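Local coordinates for protein ADP-dependent (S)-NAD(P)H-hydrate dehydratase (Enterococcus faecalis, PDB 2R3B) that probably dehydrates the S-form of NAD(P)HX, a damaged hydrated form of NAD(P)H, at the expense of ADP, thereby repairing the reduced cofactor, at residues B[167-172]-B[201-206]; B[114-119]-B[143-148]; B[259-264]-B[287-292]; B[64-69]-B[280-285]. One frame throughout, in Å; residues are numbered along the deposited sequence.

Contact 1. Residues B[167-172]-B[201-206]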
loop_
_atom_site.group_PDB
_atom_site.type_symbol
_atom_site.label_atom_id
_atom_site.label_comp_id
_atom_site.label_asym_id
_atom_site.label_seq_id
_atom_site.Cartn_x
_atom_site.Cartn_y
_atom_site.Cartn_z
ATOM N N VAL B 167 5.056 20.533 -28.348
ATOM C CA VAL B 167 3.786 20.194 -27.694
ATOM C C VAL B 167 3.270 18.888 -28.276
ATOM O O VAL B 167 3.358 18.651 -29.519
ATOM C CB VAL B 167 2.749 21.299 -27.843
ATOM C CG1 VAL B 167 1.431 20.924 -27.110
ATOM C CG2 VAL B 167 3.326 22.631 -27.312
ATOM N N VAL B 168 2.789 18.025 -27.378
ATOM C CA VAL B 168 2.223 16.702 -27.740
ATOM C C VAL B 168 0.805 16.694 -27.164
ATOM O O VAL B 168 0.624 16.794 -25.951
ATOM C CB VAL B 168 3.024 15.542 -27.159
ATOM C CG1 VAL B 168 2.437 14.173 -27.596
ATOM C CG2 VAL B 168 4.514 15.666 -27.498
ATOM N N PHE B 169 -0.210 16.595 -28.016
ATOM C CA PHE B 169 -1.592 16.384 -27.551
ATOM C C PHE B 169 -1.916 14.907 -27.603
ATOM O O PHE B 169 -1.554 14.218 -28.566
ATOM C CB PHE B 169 -2.620 17.109 -28.413
ATOM C CG PHE B 169 -2.537 18.596 -28.356
ATOM C CD1 PHE B 169 -1.723 19.287 -29.237
ATOM C CD2 PHE B 169 -3.276 19.312 -27.437
ATOM C CE1 PHE B 169 -1.660 20.668 -29.212
ATOM C CE2 PHE B 169 -3.229 20.683 -27.413
ATOM C CZ PHE B 169 -2.411 21.375 -28.297
ATOM N N THR B 170 -2.597 14.402 -26.579
ATOM C CA THR B 170 -2.988 12.993 -26.567
ATOM C C THR B 170 -4.512 12.754 -26.483
ATOM O O THR B 170 -4.987 12.150 -25.516
ATOM C CB THR B 170 -2.297 12.293 -25.401
ATOM O OG1 THR B 170 -2.637 12.973 -24.190
ATOM C CG2 THR B 170 -0.767 12.336 -25.556
ATOM N N PRO B 171 -5.286 13.238 -27.486
ATOM C CA PRO B 171 -6.730 13.177 -27.409
ATOM C C PRO B 171 -7.319 11.827 -27.788
ATOM O O PRO B 171 -6.769 11.137 -28.645
ATOM C CB PRO B 171 -7.157 14.193 -28.475
ATOM C CG PRO B 171 -6.093 14.091 -29.521
ATOM C CD PRO B 171 -4.838 13.926 -28.711
ATOM N N HIS B 172 -8.417 11.453 -27.137
ATOM C CA HIS B 172 -9.268 10.419 -27.707
ATOM C C HIS B 172 -10.127 11.108 -28.776
ATOM O O HIS B 172 -10.021 12.311 -28.979
ATOM C CB HIS B 172 -10.066 9.643 -26.642
ATOM C CG HIS B 172 -10.974 10.476 -25.790
ATOM N ND1 HIS B 172 -11.827 11.425 -26.311
ATOM C CD2 HIS B 172 -11.206 10.457 -24.455
ATOM C CE1 HIS B 172 -12.529 11.972 -25.335
ATOM N NE2 HIS B 172 -12.180 11.395 -24.197
ATOM N N SER B 201 1.948 20.769 -33.950
ATOM C CA SER B 201 2.250 19.938 -32.786
ATOM C C SER B 201 2.085 18.475 -33.134
ATOM O O SER B 201 1.595 18.137 -34.211
ATOM C CB SER B 201 1.286 20.311 -31.647
ATOM O OG SER B 201 1.507 21.663 -31.261
ATOM N N THR B 202 2.471 17.593 -32.219
ATOM C CA THR B 202 2.267 16.171 -32.413
ATOM C C THR B 202 0.902 15.814 -31.877
ATOM O O THR B 202 0.494 16.282 -30.795
ATOM C CB THR B 202 3.331 15.364 -31.680
ATOM O OG1 THR B 202 4.626 15.698 -32.202
ATOM C CG2 THR B 202 3.094 13.867 -31.832
ATOM N N ILE B 203 0.174 14.994 -32.621
ATOM C CA ILE B 203 -1.123 14.511 -32.178
ATOM C C ILE B 203 -1.077 12.996 -32.027
ATOM O O ILE B 203 -0.923 12.280 -33.000
ATOM C CB ILE B 203 -2.294 14.887 -33.136
ATOM C CG1 ILE B 203 -2.231 16.378 -33.541
ATOM C CG2 ILE B 203 -3.646 14.440 -32.534
ATOM C CD1 ILE B 203 -2.343 17.356 -32.369
ATOM N N VAL B 204 -1.211 12.508 -30.787
ATOM C CA VAL B 204 -1.347 11.083 -30.521
ATOM C C VAL B 204 -2.841 10.815 -30.433
ATOM O O VAL B 204 -3.485 11.101 -29.414
ATOM C CB VAL B 204 -0.643 10.659 -29.214
ATOM C CG1 VAL B 204 -0.770 9.165 -28.985
ATOM C CG2 VAL B 204 0.814 11.096 -29.211
ATOM N N LEU B 205 -3.418 10.331 -31.538
ATOM C CA LEU B 205 -4.863 10.199 -31.635
ATOM C C LEU B 205 -5.210 8.806 -31.175
ATOM O O LEU B 205 -5.043 7.821 -31.900
ATOM C CB LEU B 205 -5.360 10.486 -33.061
ATOM C CG LEU B 205 -6.865 10.342 -33.299
ATOM C CD1 LEU B 205 -7.664 11.202 -32.292
ATOM C CD2 LEU B 205 -7.198 10.691 -34.768
ATOM N N LYS B 206 -5.686 8.717 -29.933
ATOM C CA LYS B 206 -5.835 7.427 -29.277
ATOM C C LYS B 206 -7.066 6.716 -29.776
ATOM O O LYS B 206 -8.105 7.345 -29.961
ATOM C CB LYS B 206 -5.973 7.600 -27.773
ATOM C CG LYS B 206 -4.731 8.218 -27.154
ATOM C CD LYS B 206 -4.756 8.171 -25.649
ATOM C CE LYS B 206 -5.917 8.918 -25.062
ATOM N NZ LYS B 206 -5.797 8.824 -23.588
HETATM O O HOH W 1 5.602 17.660 -30.714
#
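Ser201 opens the second segment by laying its CB against the edge of the Phe169 ring, in plane and 3.8 Å from CE1, while its OG is hydrogen-bonded to the backbone of Pro164. Thr202 N donates to Val167 O (3.0 Å), and a water that gives a proton to the same carbonyl accepts one from Thr202 OG1. Thr202 O in turn receives Phe169 N, continuing the alternating ladder of a parallel pair. Ile203 sends its CD1 obliquely to Phe169 CD1 (3.7 Å), and its other branch, CG2, touches Pro171 CG at 3.9 Å. Val204 N bonds almost straight to Phe169 O (2.8 Å). On the face carrying Val168 and Thr202, Val204 CG2, anti to the carbonyl carbon, reaches Val168 CG1 at 3.8 Å. Pro171 N has no hydrogen to give, yet Pro171 O extends the ladder by accepting Lys206 N at 2.9 Å. The bent Lys206 chain brings CE within 3.4 Å of Thr170 O. At the C-terminal ends of this parallel strand pair, part of the central sheet of a ribokinase-like fold, His172, a predicted (6S)-NADPHX ligand, N-caps helix 173-180 through a weak ND1 bond to Met174 N, and Lys206 lies close to predicted AMP-binding Gly234.

Contact 2. Residues B[114-119]-B[143-148]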
loop_
_atom_site.group_PDB
_atom_site.type_symbol
_atom_site.label_atom_id
_atom_site.label_comp_id
_atom_site.label_asym_id
_atom_site.label_seq_id
_atom_site.Cartn_x
_atom_site.Cartn_y
_atom_site.Cartn_z
ATOM N N VAL B 114 10.403 17.935 -19.168
ATOM C CA VAL B 114 9.116 17.430 -19.705
ATOM C C VAL B 114 8.033 17.790 -18.711
ATOM O O VAL B 114 8.199 17.592 -17.502
ATOM C CB VAL B 114 9.158 15.878 -19.881
ATOM C CG1 VAL B 114 7.837 15.355 -20.542
ATOM C CG2 VAL B 114 10.412 15.475 -20.694
ATOM N N ILE B 115 6.945 18.352 -19.225
ATOM C CA ILE B 115 5.754 18.664 -18.472
ATOM C C ILE B 115 4.584 17.884 -19.065
ATOM O O ILE B 115 4.312 17.999 -20.261
ATOM C CB ILE B 115 5.413 20.163 -18.615
ATOM C CG1 ILE B 115 6.601 21.032 -18.153
ATOM C CG2 ILE B 115 4.091 20.510 -17.906
ATOM C CD1 ILE B 115 6.479 22.445 -18.685
ATOM N N LEU B 116 3.875 17.138 -18.214
ATOM C CA LEU B 116 2.608 16.519 -18.554
ATOM C C LEU B 116 1.538 17.227 -17.755
ATOM O O LEU B 116 1.631 17.335 -16.506
ATOM C CB LEU B 116 2.610 15.026 -18.194
ATOM C CG LEU B 116 1.253 14.323 -18.195
ATOM C CD1 LEU B 116 0.657 14.297 -19.632
ATOM C CD2 LEU B 116 1.329 12.913 -17.623
ATOM N N ILE B 117 0.535 17.737 -18.458
ATOM C CA ILE B 117 -0.609 18.342 -17.809
ATOM C C ILE B 117 -1.915 17.707 -18.286
ATOM O O ILE B 117 -2.150 17.545 -19.499
ATOM C CB ILE B 117 -0.630 19.889 -17.982
ATOM C CG1 ILE B 117 -1.777 20.507 -17.134
ATOM C CG2 ILE B 117 -0.677 20.273 -19.480
ATOM C CD1 ILE B 117 -1.593 22.010 -16.853
ATOM N N GLY B 118 -2.738 17.285 -17.325
ATOM C CA GLY B 118 -4.104 16.891 -17.647
ATOM C C GLY B 118 -4.753 15.697 -16.976
ATOM O O GLY B 118 -5.980 15.714 -16.810
ATOM N N PRO B 119 -3.982 14.637 -16.628
ATOM C CA PRO B 119 -4.628 13.483 -15.967
ATOM C C PRO B 119 -5.385 13.851 -14.687
ATOM O O PRO B 119 -4.808 14.382 -13.768
ATOM C CB PRO B 119 -3.454 12.546 -15.646
ATOM C CG PRO B 119 -2.397 12.910 -16.613
ATOM C CD PRO B 119 -2.534 14.396 -16.828
ATOM N N TRP B 143 9.478 19.731 -23.497
ATOM C CA TRP B 143 8.342 18.992 -24.016
ATOM C C TRP B 143 7.135 19.282 -23.138
ATOM O O TRP B 143 7.245 19.297 -21.915
ATOM C CB TRP B 143 8.642 17.498 -23.999
ATOM C CG TRP B 143 9.663 17.066 -24.996
ATOM C CD1 TRP B 143 10.967 16.807 -24.775
ATOM C CD2 TRP B 143 9.426 16.811 -26.371
ATOM N NE1 TRP B 143 11.572 16.423 -25.936
ATOM C CE2 TRP B 143 10.637 16.391 -26.929
ATOM C CE3 TRP B 143 8.286 16.849 -27.172
ATOM C CZ2 TRP B 143 10.756 16.038 -28.261
ATOM C CZ3 TRP B 143 8.404 16.502 -28.503
ATOM C CH2 TRP B 143 9.621 16.101 -29.029
ATOM N N LEU B 144 5.980 19.485 -23.759
ATOM C CA LEU B 144 4.746 19.754 -23.054
ATOM C C LEU B 144 3.684 18.807 -23.599
ATOM O O LEU B 144 3.295 18.935 -24.766
ATOM C CB LEU B 144 4.305 21.208 -23.266
ATOM C CG LEU B 144 2.938 21.628 -22.727
ATOM C CD1 LEU B 144 2.826 21.333 -21.224
ATOM C CD2 LEU B 144 2.643 23.109 -22.981
ATOM N N ILE B 145 3.200 17.886 -22.765
ATOM C CA ILE B 145 2.166 16.920 -23.156
ATOM C C ILE B 145 0.852 17.385 -22.555
ATOM O O ILE B 145 0.757 17.596 -21.350
ATOM C CB ILE B 145 2.494 15.521 -22.660
ATOM C CG1 ILE B 145 3.909 15.123 -23.092
ATOM C CG2 ILE B 145 1.401 14.515 -23.132
ATOM C CD1 ILE B 145 4.507 14.046 -22.187
ATOM N N ILE B 146 -0.143 17.599 -23.404
ATOM C CA ILE B 146 -1.458 18.114 -22.997
ATOM C C ILE B 146 -2.438 16.975 -23.221
ATOM O O ILE B 146 -2.642 16.536 -24.342
ATOM C CB ILE B 146 -1.845 19.341 -23.826
ATOM C CG1 ILE B 146 -0.782 20.438 -23.647
ATOM C CG2 ILE B 146 -3.256 19.877 -23.436
ATOM C CD1 ILE B 146 -1.025 21.707 -24.501
ATOM N N ASP B 147 -3.047 16.525 -22.133
ATOM C CA ASP B 147 -3.791 15.277 -22.073
ATOM C C ASP B 147 -5.157 15.537 -21.453
ATOM O O ASP B 147 -5.340 16.484 -20.692
ATOM C CB ASP B 147 -2.990 14.297 -21.210
ATOM C CG ASP B 147 -3.656 12.949 -21.051
ATOM O OD1 ASP B 147 -3.943 12.294 -22.082
ATOM O OD2 ASP B 147 -3.896 12.536 -19.884
ATOM N N GLY B 148 -6.136 14.708 -21.782
ATOM C CA GLY B 148 -7.405 14.674 -21.031
ATOM C C GLY B 148 -8.151 15.991 -21.026
ATOM O O GLY B 148 -8.208 16.692 -22.034
#
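Leu116 overlaps Ile145 on one face of the sheet, its CD1 resting 3.6 Å from Ile145 CG2. With CG anti to the backbone N (chi1 166°), the leucine leans across to the neighbouring strand, and the same methyl approaches Asp147 CB. Farther back on this face, Val114 CG1 meets Ile145 CD1 at 3.9 Å, so the two branches of Ile145 have different partners. On the other face the roles are exchanged: Leu144 CD1 reaches over to Ile115 CG2 (3.6 Å) and lies alongside Ile117 CG2. Four backbone hydrogen bonds join the parallel strands. Ile145 N donates to Ile115 O at 2.7 Å and Ile145 O receives Ile117 N; Asp147 N to Ile117 O completes the ladder. Beyond it, Gly118 CA makes a CA-H...O contact with Asp147 O (3.3 Å); that oxygen occupies the place of a CB, and the backbone angles themselves require glycine. The Pro119 ring lies near Asp147 OD2, while Asp147 OD1 is hydrogen-bonded to Thr170. Helix 125-137 links the strands and packs on Ile115, Ile117 and Leu144 in a classical beta-alpha-beta crossover, with Pro119, just past the first strand, packing on Asp235 and Ala59, predicted (6S)-NADPHX-binding residues.

Contact 3. Residues B[259-264]-B[287-292]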
loop_
_atom_site.group_PDB
_atom_site.type_symbol
_atom_site.label_atom_id
_atom_site.label_comp_id
_atom_site.label_asym_id
_atom_site.label_seq_id
_atom_site.Cartn_x
_atom_site.Cartn_y
_atom_site.Cartn_z
ATOM N N VAL B 259 4.011 4.665 -27.027
ATOM C CA VAL B 259 2.675 4.190 -27.404
ATOM C C VAL B 259 2.709 2.698 -27.704
ATOM O O VAL B 259 1.835 1.942 -27.271
ATOM C CB VAL B 259 2.169 4.997 -28.629
ATOM C CG1 VAL B 259 0.890 4.360 -29.288
ATOM C CG2 VAL B 259 1.932 6.440 -28.230
ATOM N N TYR B 260 3.732 2.245 -28.431
ATOM C CA TYR B 260 3.849 0.835 -28.750
ATOM C C TYR B 260 4.067 -0.040 -27.519
ATOM O O TYR B 260 3.456 -1.108 -27.374
ATOM C CB TYR B 260 5.011 0.594 -29.752
ATOM C CG TYR B 260 5.029 -0.853 -30.214
ATOM C CD1 TYR B 260 4.076 -1.324 -31.143
ATOM C CD2 TYR B 260 5.913 -1.765 -29.675
ATOM C CE1 TYR B 260 4.058 -2.660 -31.532
ATOM C CE2 TYR B 260 5.890 -3.107 -30.068
ATOM C CZ TYR B 260 4.968 -3.535 -30.991
ATOM O OH TYR B 260 4.974 -4.869 -31.364
ATOM N N LEU B 261 4.975 0.373 -26.646
ATOM C CA LEU B 261 5.279 -0.417 -25.459
ATOM C C LEU B 261 4.060 -0.534 -24.572
ATOM O O LEU B 261 3.775 -1.611 -24.066
ATOM C CB LEU B 261 6.412 0.236 -24.642
ATOM C CG LEU B 261 6.919 -0.543 -23.431
ATOM C CD1 LEU B 261 7.331 -1.950 -23.838
ATOM C CD2 LEU B 261 8.055 0.259 -22.718
ATOM N N HIS B 262 3.347 0.570 -24.368
ATOM C CA HIS B 262 2.105 0.556 -23.573
ATOM C C HIS B 262 1.127 -0.547 -24.036
ATOM O O HIS B 262 0.630 -1.307 -23.239
ATOM C CB HIS B 262 1.483 1.943 -23.648
ATOM C CG HIS B 262 0.139 2.096 -23.015
ATOM N ND1 HIS B 262 -1.016 2.223 -23.765
ATOM C CD2 HIS B 262 -0.230 2.267 -21.718
ATOM C CE1 HIS B 262 -2.043 2.409 -22.954
ATOM N NE2 HIS B 262 -1.596 2.440 -21.709
ATOM N N SER B 263 0.881 -0.606 -25.342
ATOM C CA SER B 263 -0.032 -1.609 -25.893
ATOM C C SER B 263 0.581 -3.019 -25.972
ATOM O O SER B 263 -0.159 -4.007 -25.919
ATOM C CB SER B 263 -0.544 -1.149 -27.252
ATOM O OG SER B 263 0.519 -0.987 -28.156
ATOM N N LEU B 264 1.901 -3.143 -26.120
ATOM C CA LEU B 264 2.554 -4.456 -26.136
ATOM C C LEU B 264 2.386 -5.126 -24.800
ATOM O O LEU B 264 1.997 -6.286 -24.685
ATOM C CB LEU B 264 4.051 -4.348 -26.455
ATOM C CG LEU B 264 4.885 -5.631 -26.401
ATOM C CD1 LEU B 264 4.451 -6.556 -27.549
ATOM C CD2 LEU B 264 6.343 -5.317 -26.511
ATOM N N THR B 287 11.145 -4.554 -16.660
ATOM C CA THR B 287 11.508 -5.840 -17.296
ATOM C C THR B 287 11.359 -5.819 -18.802
ATOM O O THR B 287 12.225 -6.299 -19.537
ATOM C CB THR B 287 10.781 -7.014 -16.680
ATOM O OG1 THR B 287 9.370 -6.789 -16.722
ATOM C CG2 THR B 287 11.197 -7.168 -15.246
ATOM N N TYR B 288 10.289 -5.203 -19.297
ATOM C CA TYR B 288 10.132 -5.084 -20.739
ATOM C C TYR B 288 11.189 -4.204 -21.389
ATOM O O TYR B 288 11.716 -4.546 -22.448
ATOM C CB TYR B 288 8.742 -4.538 -21.092
ATOM C CG TYR B 288 7.679 -5.597 -21.210
ATOM C CD1 TYR B 288 7.133 -6.173 -20.075
ATOM C CD2 TYR B 288 7.265 -6.061 -22.462
ATOM C CE1 TYR B 288 6.141 -7.150 -20.169
ATOM C CE2 TYR B 288 6.282 -7.044 -22.569
ATOM C CZ TYR B 288 5.728 -7.579 -21.411
ATOM O OH TYR B 288 4.742 -8.561 -21.468
HETATM N N MSE B 289 11.495 -3.059 -20.774
HETATM C CA MSE B 289 12.465 -2.154 -21.363
HETATM C C MSE B 289 13.862 -2.766 -21.413
HETATM O O MSE B 289 14.591 -2.541 -22.366
HETATM C CB MSE B 289 12.475 -0.810 -20.642
HETATM C CG MSE B 289 11.161 -0.063 -20.838
HETATM SE SE MSE B 289 11.082 1.614 -19.910
HETATM C CE MSE B 289 12.381 2.514 -20.885
ATOM N N LYS B 290 14.211 -3.571 -20.408
ATOM C CA LYS B 290 15.493 -4.249 -20.397
ATOM C C LYS B 290 15.635 -5.176 -21.616
ATOM O O LYS B 290 16.701 -5.271 -22.209
ATOM C CB LYS B 290 15.633 -5.051 -19.096
ATOM C CG LYS B 290 17.030 -5.662 -18.900
ATOM C CD LYS B 290 18.088 -4.595 -18.640
ATOM C CE LYS B 290 19.472 -5.221 -18.615
ATOM N NZ LYS B 290 20.437 -4.181 -18.219
ATOM N N LYS B 291 14.546 -5.824 -21.985
ATOM C CA LYS B 291 14.562 -6.811 -23.065
ATOM C C LYS B 291 14.875 -6.135 -24.401
ATOM O O LYS B 291 15.596 -6.692 -25.210
ATOM C CB LYS B 291 13.229 -7.580 -23.113
ATOM C CG LYS B 291 12.919 -8.218 -24.485
ATOM C CD LYS B 291 12.021 -9.437 -24.375
ATOM C CE LYS B 291 11.384 -9.830 -25.733
ATOM N NZ LYS B 291 12.122 -9.331 -26.936
ATOM N N TYR B 292 14.358 -4.921 -24.615
ATOM C CA TYR B 292 14.574 -4.166 -25.873
ATOM C C TYR B 292 15.743 -3.209 -25.885
ATOM O O TYR B 292 16.146 -2.718 -26.958
ATOM C CB TYR B 292 13.287 -3.461 -26.297
ATOM C CG TYR B 292 12.232 -4.502 -26.517
ATOM C CD1 TYR B 292 12.239 -5.265 -27.670
ATOM C CD2 TYR B 292 11.308 -4.827 -25.527
ATOM C CE1 TYR B 292 11.338 -6.294 -27.850
ATOM C CE2 TYR B 292 10.377 -5.839 -25.711
ATOM C CZ TYR B 292 10.402 -6.577 -26.875
ATOM O OH TYR B 292 9.510 -7.602 -27.097
#
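Segments 259-264 of helix 252-269 and 287-292 of helix 278-292 cross at 121° between their N-to-C directions, with axes 11.6 Å apart at closest approach. The backbones stay well apart, and leucine, selenomethionine and tyrosine side chains make the contact, mostly through carbon atoms. Leu261 spreads its two methyls over successive residues of the other helix. CD1 touches Tyr288 CB at 4.0 Å, whereas CD2 meets CG of Met289, a selenomethionine, at 3.6 Å, the two side chains crossing at about a right angle. The leucine's CG stands anti to its own N (chi1 -175°), which extends the fork toward the opposing helix. One turn later, Leu264 uses a single methyl, CD2, between two aromatic rings. Leu264 CD2 lies near the plane of the Tyr288 ring, at its edge, 4.2 Å from Tyr288 CD2, and meets Tyr292 from the opposite direction, 3.9 Å from Tyr292 OH. The hydroxyl of Tyr288 is hydrogen-bonded to Asp268, anchoring the far end of that ring. No hydrogen bond joins the two segments. Around them, Phe244 of helix 233-247 packs on both Leu261 and Met289, Leu28 of helix 25-31 touches Leu261, and Tyr274 of a second subunit packs on Met289.

Contact 4. Residues B[64-69]-B[280-285]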
loop_
_atom_site.group_PDB
_atom_site.type_symbol
_atom_site.label_atom_id
_atom_site.label_comp_id
_atom_site.label_asym_id
_atom_site.label_seq_id
_atom_site.Cartn_x
_atom_site.Cartn_y
_atom_site.Cartn_z
ATOM N N THR B 64 2.031 8.950 -12.469
ATOM C CA THR B 64 3.286 8.995 -11.699
ATOM C C THR B 64 3.952 7.638 -11.660
ATOM O O THR B 64 5.146 7.537 -11.907
ATOM C CB THR B 64 3.000 9.528 -10.288
ATOM O OG1 THR B 64 2.401 10.830 -10.423
ATOM C CG2 THR B 64 4.293 9.587 -9.435
ATOM N N GLU B 65 3.201 6.587 -11.375
ATOM C CA GLU B 65 3.779 5.242 -11.312
ATOM C C GLU B 65 4.394 4.859 -12.683
ATOM O O GLU B 65 5.463 4.250 -12.757
ATOM C CB GLU B 65 2.708 4.227 -10.870
ATOM C CG GLU B 65 3.277 2.822 -10.638
ATOM C CD GLU B 65 2.437 1.936 -9.723
ATOM O OE1 GLU B 65 1.209 2.197 -9.621
ATOM O OE2 GLU B 65 3.030 0.980 -9.122
ATOM N N ALA B 66 3.695 5.207 -13.762
ATOM C CA ALA B 66 4.161 4.933 -15.136
ATOM C C ALA B 66 5.470 5.678 -15.398
ATOM O O ALA B 66 6.440 5.119 -15.930
ATOM C CB ALA B 66 3.072 5.382 -16.164
ATOM N N CYS B 67 5.510 6.942 -15.017
ATOM C CA CYS B 67 6.702 7.770 -15.266
ATOM C C CYS B 67 7.953 7.266 -14.532
ATOM O O CYS B 67 9.019 7.081 -15.138
ATOM C CB CYS B 67 6.386 9.223 -14.899
ATOM S SG CYS B 67 7.653 10.417 -15.343
ATOM N N ILE B 68 7.804 6.986 -13.240
ATOM C CA ILE B 68 8.896 6.447 -12.434
ATOM C C ILE B 68 9.363 5.130 -12.996
ATOM O O ILE B 68 10.556 4.940 -13.249
ATOM C CB ILE B 68 8.448 6.240 -10.988
ATOM C CG1 ILE B 68 8.157 7.613 -10.360
ATOM C CG2 ILE B 68 9.514 5.474 -10.180
ATOM C CD1 ILE B 68 7.394 7.485 -9.094
ATOM N N ASN B 69 8.424 4.218 -13.232
ATOM C CA ASN B 69 8.788 2.902 -13.741
ATOM C C ASN B 69 9.369 2.899 -15.174
ATOM O O ASN B 69 10.043 1.956 -15.562
ATOM C CB ASN B 69 7.575 1.980 -13.692
ATOM C CG ASN B 69 7.425 1.295 -12.382
ATOM O OD1 ASN B 69 8.156 0.330 -12.116
ATOM N ND2 ASN B 69 6.481 1.758 -11.548
ATOM N N LYS B 280 -0.652 -2.434 -13.559
ATOM C CA LYS B 280 0.170 -3.597 -13.971
ATOM C C LYS B 280 1.035 -3.340 -15.199
ATOM O O LYS B 280 2.140 -3.915 -15.325
ATOM C CB LYS B 280 -0.684 -4.838 -14.235
ATOM C CG LYS B 280 -1.157 -5.489 -12.982
ATOM C CD LYS B 280 -1.908 -6.785 -13.238
ATOM C CE LYS B 280 -0.978 -7.934 -13.680
ATOM N NZ LYS B 280 -1.628 -9.332 -13.673
ATOM N N ILE B 281 0.580 -2.458 -16.100
ATOM C CA ILE B 281 1.393 -2.077 -17.234
ATOM C C ILE B 281 2.599 -1.318 -16.716
ATOM O O ILE B 281 3.730 -1.619 -17.062
ATOM C CB ILE B 281 0.634 -1.231 -18.260
ATOM C CG1 ILE B 281 -0.508 -2.067 -18.886
ATOM C CG2 ILE B 281 1.604 -0.674 -19.346
ATOM C CD1 ILE B 281 -1.497 -1.233 -19.755
ATOM N N SER B 282 2.369 -0.347 -15.850
ATOM C CA SER B 282 3.502 0.414 -15.284
ATOM C C SER B 282 4.535 -0.482 -14.580
ATOM O O SER B 282 5.761 -0.299 -14.728
ATOM C CB SER B 282 2.957 1.488 -14.325
ATOM O OG SER B 282 2.135 2.403 -15.081
ATOM N N GLN B 283 4.058 -1.427 -13.772
ATOM C CA GLN B 283 4.952 -2.263 -12.963
ATOM C C GLN B 283 5.804 -3.179 -13.844
ATOM O O GLN B 283 6.885 -3.565 -13.469
ATOM C CB GLN B 283 4.130 -3.041 -11.933
ATOM C CG GLN B 283 3.614 -2.117 -10.823
ATOM C CD GLN B 283 2.359 -2.600 -10.092
ATOM O OE1 GLN B 283 1.799 -3.693 -10.363
ATOM N NE2 GLN B 283 1.868 -1.742 -9.174
ATOM N N ALA B 284 5.316 -3.470 -15.042
ATOM C CA ALA B 284 6.041 -4.298 -16.031
ATOM C C ALA B 284 7.087 -3.550 -16.835
ATOM O O ALA B 284 7.919 -4.179 -17.521
ATOM C CB ALA B 284 5.072 -4.964 -16.966
ATOM N N LEU B 285 7.103 -2.213 -16.761
ATOM C CA LEU B 285 8.016 -1.442 -17.602
ATOM C C LEU B 285 9.490 -1.809 -17.460
ATOM O O LEU B 285 10.159 -1.994 -18.484
ATOM C CB LEU B 285 7.832 0.047 -17.406
ATOM C CG LEU B 285 6.539 0.580 -18.031
ATOM C CD1 LEU B 285 6.237 1.970 -17.451
ATOM C CD2 LEU B 285 6.552 0.567 -19.608
HETATM O O HOH W 2 8.047 -2.195 -11.313
#
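Asn69 and Ser282 bury the most surface here, followed by Leu285. The asparagine presses CB onto Ser282 O at 3.1 Å, while its amide turns back along its own helix: ND2 donates to Glu65 O at 3.0 Å. Because that carbonyl also accepts Asn69 N, from the opposite face of its plane, two bonds from one residue grip it. The other end of the amide faces a water that donates to both Asn69 OD1 and Gln283 O, bridging the helices. Ser282 fits its OG against Ala66, 3.2 Å from CA, and these two short side chains bring Ala66 CA and Ser282 CA to 4.6 Å. Leu285 follows one turn later, its CD1 lying 3.5 Å from Ala66 O and its CB close to Asn69 O. At the solvent-facing margin, Gln283 NE2 bonds to Glu65 OE2 (3.0 Å) from above the carboxylate plane, the amide and carboxylate planes being 68° apart; Glu65 OE1 forms a salt bridge with Arg90. The two segments run nearly parallel, 13° apart, with Ala66, Ser282 and Leu285 packing on helix 233-247: a close helix pair in the alpha layer of this ribokinase-like alpha/beta fold.

How the contacts relate
Contacts 1 and 2 belong to one sheet, their centres 10 Å apart, and meet where strands 143-147 and 167-170 are neighbours; Val168 O and Ile146 N probably link them by a hydrogen bond. Contacts 3 and 4 share helix 278-292, lie 11 Å apart between centres, and touch through Leu261 and Leu285. A thinner connection runs from sheet to helices, Val204 of contact 1 packing on Val259 of contact 3. Along the chain, contact 2 closes before contact 1 opens, and both fall within the long span bridged by contact 4, whose segments alternate with those of contact 3. The C-terminal helix thus returns to an early helix, and both helical contacts reach the second subunit.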